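Local coordinates for 3-dehydroshikimate dehydratase (Bacillus anthracis, PDB 3DX5), which converts 3-dehydroshikimate to 3,4-dihydroxybenzoate in the biosynthesis of the siderophore petrobactin, with one manganese ion bound per subunit, at residues H175-G180 with G232-D237. Numbering follows the deposited sequence.
Sequences HIWESG and GIVNYD. With DHB (3,4-dihydroxybenzoic acid), chain D.
Trp177 reaches from the short helix 173-178 to the turn that leads into helix 236-243, and its indole lies against Val234 and Ile233. Its CB points toward the turn, and with CG anti to the backbone N (chi1 178°) the ring lies alongside both residues. Val234 CG2 sits 4.1 Å from the centroid of the Trp177 five-membered ring, 26° off its normal, a CH-pi contact over one face. The benzo end meets Ile233 instead: CG2 of Ile233 comes within 3.6 Å of Trp177 CH2, approaching obliquely, while the two side chains cross at about a right angle. One broad aromatic thus spans two branched aliphatic residues, all without a hydrogen bond between the segments. In this Xylose isomerase-like TIM barrel, the contact joins the helix that follows strand 167-172 to the start of a helix on the barrel's outside. Val234, buried, also touches Leu174, whereas Ile233 leans on Ile202 of strand 194-202. Asn235 is the N-cap of helix 236-243, its OD1 accepting the N-H of Glu238, a role suited to a short polar side chain.

The same helix also carries His175, which binds the substrate; its two ring nitrogens suit a place between ligand and Glu178. With chi1 at -66° the ring stands beside the backbone N, its edge to the ligand. His175 NE2 and O4 of 3,4-dihydroxybenzoic acid share a 2.8 Å hydrogen bond in which either could be the donor; a second bond, to O3, is weak. His175 ND1 donates to Glu178 OE1 at 2.8 Å; the carboxylate oxygen lies almost in the ring plane, so this bond helps fix the ring's rotation. Gly180, the first residue past the helix to leave helical angles, forms a Schellman motif; lacking a side chain, it readily takes the positive phi.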
ATOM      1  N   HIS A 175      20.876   0.652   0.004  1.00 11.56           N
ATOM      2  CA  HIS A 175      20.917   1.209  -1.326  1.00 12.27           C
ATOM      3  C   HIS A 175      22.268   1.757  -1.698  1.00 12.99           C
ATOM      4  O   HIS A 175      22.644   1.730  -2.863  1.00 13.37           O
ATOM      5  CB  HIS A 175      19.804   2.241  -1.533  1.00 11.99           C
ATOM      6  CG  HIS A 175      18.445   1.615  -1.494  1.00 12.05           C
ATOM      7  ND1 HIS A 175      18.118   0.526  -2.279  1.00 11.02           N
ATOM      8  CD2 HIS A 175      17.362   1.865  -0.720  1.00 12.70           C
ATOM      9  CE1 HIS A 175      16.872   0.161  -2.020  1.00 12.70           C
ATOM     10  NE2 HIS A 175      16.389   0.957  -1.080  1.00 12.27           N
ATOM     11  N   ILE A 176      22.988   2.252  -0.710  1.00 13.06           N
ATOM     12  CA  ILE A 176      24.332   2.736  -0.925  1.00 14.40           C
ATOM     13  C   ILE A 176      25.228   1.555  -1.340  1.00 14.44           C
ATOM     14  O   ILE A 176      25.948   1.638  -2.335  1.00 14.40           O
ATOM     15  CB  ILE A 176      24.817   3.478   0.371  1.00 15.32           C
ATOM     16  CG1 ILE A 176      24.573   4.967   0.194  1.00 17.60           C
ATOM     17  CG2 ILE A 176      26.267   3.183   0.705  1.00 15.64           C
ATOM     18  CD1 ILE A 176      25.330   5.602  -0.995  1.00 22.64           C
ATOM     19  N   TRP A 177      25.128   0.452  -0.607  1.00 14.19           N
ATOM     20  CA  TRP A 177      25.861  -0.775  -0.914  1.00 15.66           C
ATOM     21  C   TRP A 177      25.523  -1.306  -2.331  1.00 15.51           C
ATOM     22  O   TRP A 177      26.405  -1.689  -3.101  1.00 16.49           O
ATOM     23  CB  TRP A 177      25.535  -1.818   0.145  1.00 15.44           C
ATOM     24  CG  TRP A 177      26.204  -3.111  -0.132  1.00 16.36           C
ATOM     25  CD1 TRP A 177      27.483  -3.460   0.216  1.00 17.78           C
ATOM     26  CD2 TRP A 177      25.650  -4.230  -0.818  1.00 18.73           C
ATOM     27  NE1 TRP A 177      27.756  -4.735  -0.221  1.00 18.90           N
ATOM     28  CE2 TRP A 177      26.650  -5.234  -0.854  1.00 20.45           C
ATOM     29  CE3 TRP A 177      24.400  -4.496  -1.395  1.00 19.96           C
ATOM     30  CZ2 TRP A 177      26.437  -6.479  -1.449  1.00 21.64           C
ATOM     31  CZ3 TRP A 177      24.195  -5.738  -1.996  1.00 21.60           C
ATOM     32  CH2 TRP A 177      25.207  -6.705  -2.018  1.00 22.27           C
ATOM     33  N   GLU A 178      24.241  -1.299  -2.660  1.00 15.66           N
ATOM     34  CA  GLU A 178      23.734  -1.684  -3.970  1.00 16.41           C
ATOM     35  C   GLU A 178      24.411  -0.889  -5.067  1.00 16.28           C
ATOM     36  O   GLU A 178      24.691  -1.442  -6.099  1.00 16.02           O
ATOM     37  CB  GLU A 178      22.206  -1.472  -4.006  1.00 16.58           C
ATOM     38  CG  GLU A 178      21.536  -1.563  -5.382  1.00 20.20           C
ATOM     39  CD  GLU A 178      19.996  -1.518  -5.266  1.00 22.02           C
ATOM     40  OE1 GLU A 178      19.457  -0.814  -4.390  1.00 24.33           O
ATOM     41  OE2 GLU A 178      19.329  -2.231  -6.024  1.00 24.17           O
ATOM     42  N   SER A 179      24.691   0.392  -4.837  1.00 16.23           N
ATOM     43  CA  SER A 179      25.320   1.224  -5.868  1.00 17.42           C
ATOM     44  C   SER A 179      26.779   0.859  -6.070  1.00 17.25           C
ATOM     45  O   SER A 179      27.392   1.350  -6.977  1.00 18.02           O
ATOM     46  CB  SER A 179      25.226   2.720  -5.531  1.00 17.21           C
ATOM     47  OG  SER A 179      26.185   3.072  -4.530  1.00 18.90           O
ATOM     48  N   GLY A 180      27.350   0.018  -5.214  1.00 17.29           N
ATOM     49  CA  GLY A 180      28.740  -0.371  -5.367  1.00 16.26           C
ATOM     50  C   GLY A 180      29.661   0.399  -4.436  1.00 16.81           C
ATOM     51  O   GLY A 180      30.816   0.092  -4.389  1.00 15.94           O
ATOM     52  N   GLY A 232      22.071 -10.624   6.836  1.00 14.74           N
ATOM     53  CA  GLY A 232      22.238 -10.319   5.416  1.00 14.46           C
ATOM     54  C   GLY A 232      23.653 -10.004   4.964  1.00 14.22           C
ATOM     55  O   GLY A 232      24.586 -10.109   5.745  1.00 13.61           O
ATOM     56  N   ILE A 233      23.795  -9.594   3.702  1.00 14.52           N
ATOM     57  CA  ILE A 233      25.106  -9.411   3.070  1.00 15.39           C
ATOM     58  C   ILE A 233      25.775  -8.075   3.468  1.00 14.92           C
ATOM     59  O   ILE A 233      26.987  -8.007   3.566  1.00 15.16           O
ATOM     60  CB  ILE A 233      25.042  -9.656   1.506  1.00 15.70           C
ATOM     61  CG1 ILE A 233      26.423  -9.684   0.844  1.00 18.23           C
ATOM     62  CG2 ILE A 233      24.127  -8.665   0.808  1.00 14.71           C
ATOM     63  CD1 ILE A 233      27.381 -10.882   1.323  1.00 24.34           C
ATOM     64  N   VAL A 234      25.000  -7.024   3.694  1.00 13.60           N
ATOM     65  CA  VAL A 234      25.560  -5.778   4.208  1.00 13.05           C
ATOM     66  C   VAL A 234      26.023  -5.970   5.657  1.00 12.67           C
ATOM     67  O   VAL A 234      25.325  -6.617   6.464  1.00 13.32           O
ATOM     68  CB  VAL A 234      24.553  -4.622   4.141  1.00 12.89           C
ATOM     69  CG1 VAL A 234      25.200  -3.293   4.637  1.00 11.53           C
ATOM     70  CG2 VAL A 234      24.032  -4.467   2.724  1.00 12.77           C
ATOM     71  N   ASN A 235      27.200  -5.431   5.971  1.00 12.02           N
ATOM     72  CA  ASN A 235      27.837  -5.601   7.280  1.00 10.94           C
ATOM     73  C   ASN A 235      27.399  -4.476   8.221  1.00 12.29           C
ATOM     74  O   ASN A 235      27.993  -3.379   8.235  1.00 12.57           O
ATOM     75  CB  ASN A 235      29.383  -5.658   7.138  1.00 10.62           C
ATOM     76  CG  ASN A 235      30.085  -6.130   8.408  0.40  5.53           C
ATOM     77  OD1 ASN A 235      29.639  -5.897   9.510  0.40  2.00           O
ATOM     78  ND2 ASN A 235      31.191  -6.792   8.233  0.40  3.37           N
ATOM     79  N   TYR A 236      26.351  -4.758   8.997  1.00 12.80           N
ATOM     80  CA  TYR A 236      25.816  -3.815   9.970  1.00 13.55           C
ATOM     81  C   TYR A 236      26.699  -3.649  11.221  1.00 14.36           C
ATOM     82  O   TYR A 236      26.615  -2.615  11.886  1.00 13.81           O
ATOM     83  CB  TYR A 236      24.305  -4.093  10.262  1.00 12.38           C
ATOM     84  CG  TYR A 236      23.480  -3.412   9.210  1.00 12.60           C
ATOM     85  CD1 TYR A 236      23.111  -4.075   8.037  1.00 13.43           C
ATOM     86  CD2 TYR A 236      23.156  -2.051   9.326  1.00 12.69           C
ATOM     87  CE1 TYR A 236      22.398  -3.407   7.028  1.00 11.09           C
ATOM     88  CE2 TYR A 236      22.474  -1.375   8.304  1.00 11.88           C
ATOM     89  CZ  TYR A 236      22.063  -2.064   7.186  1.00 11.16           C
ATOM     90  OH  TYR A 236      21.419  -1.366   6.191  1.00 10.88           O
ATOM     91  N   ASP A 237      27.549  -4.639  11.534  1.00 15.92           N
ATOM     92  CA  ASP A 237      28.524  -4.483  12.638  1.00 17.95           C
ATOM     93  C   ASP A 237      29.444  -3.302  12.383  1.00 17.52           C
ATOM     94  O   ASP A 237      29.623  -2.456  13.248  1.00 18.05           O
ATOM     95  CB  ASP A 237      29.370  -5.759  12.869  1.00 19.01           C
ATOM     96  CG  ASP A 237      28.599  -6.826  13.618  1.00 24.83           C
ATOM     97  OD1 ASP A 237      28.067  -6.530  14.716  1.00 30.67           O
ATOM     98  OD2 ASP A 237      28.482  -7.959  13.101  1.00 30.82           O
TER
HETATM   99  C1  DHB D 289      10.596   3.239   0.091  1.00 18.25           C
HETATM  100  C2  DHB D 289      11.829   3.304   0.733  1.00 18.29           C
HETATM  101  C3  DHB D 289      12.841   2.391   0.418  1.00 18.33           C
HETATM  102  O3  DHB D 289      14.081   2.394   1.002  1.00 15.67           O
HETATM  103  C4  DHB D 289      12.579   1.391  -0.621  1.00 20.66           C
HETATM  104  O4  DHB D 289      13.584   0.532  -0.903  1.00 20.45           O
HETATM  105  C5  DHB D 289      11.353   1.355  -1.278  1.00 19.34           C
HETATM  106  C6  DHB D 289      10.366   2.286  -0.906  1.00 20.09           C
HETATM  107  C   DHB D 289       9.513   4.234   0.475  1.00 18.97           C
HETATM  108  O1  DHB D 289       8.406   4.278  -0.071  1.00 18.58           O
HETATM  109  O2  DHB D 289       9.741   5.096   1.463  1.00 18.36           O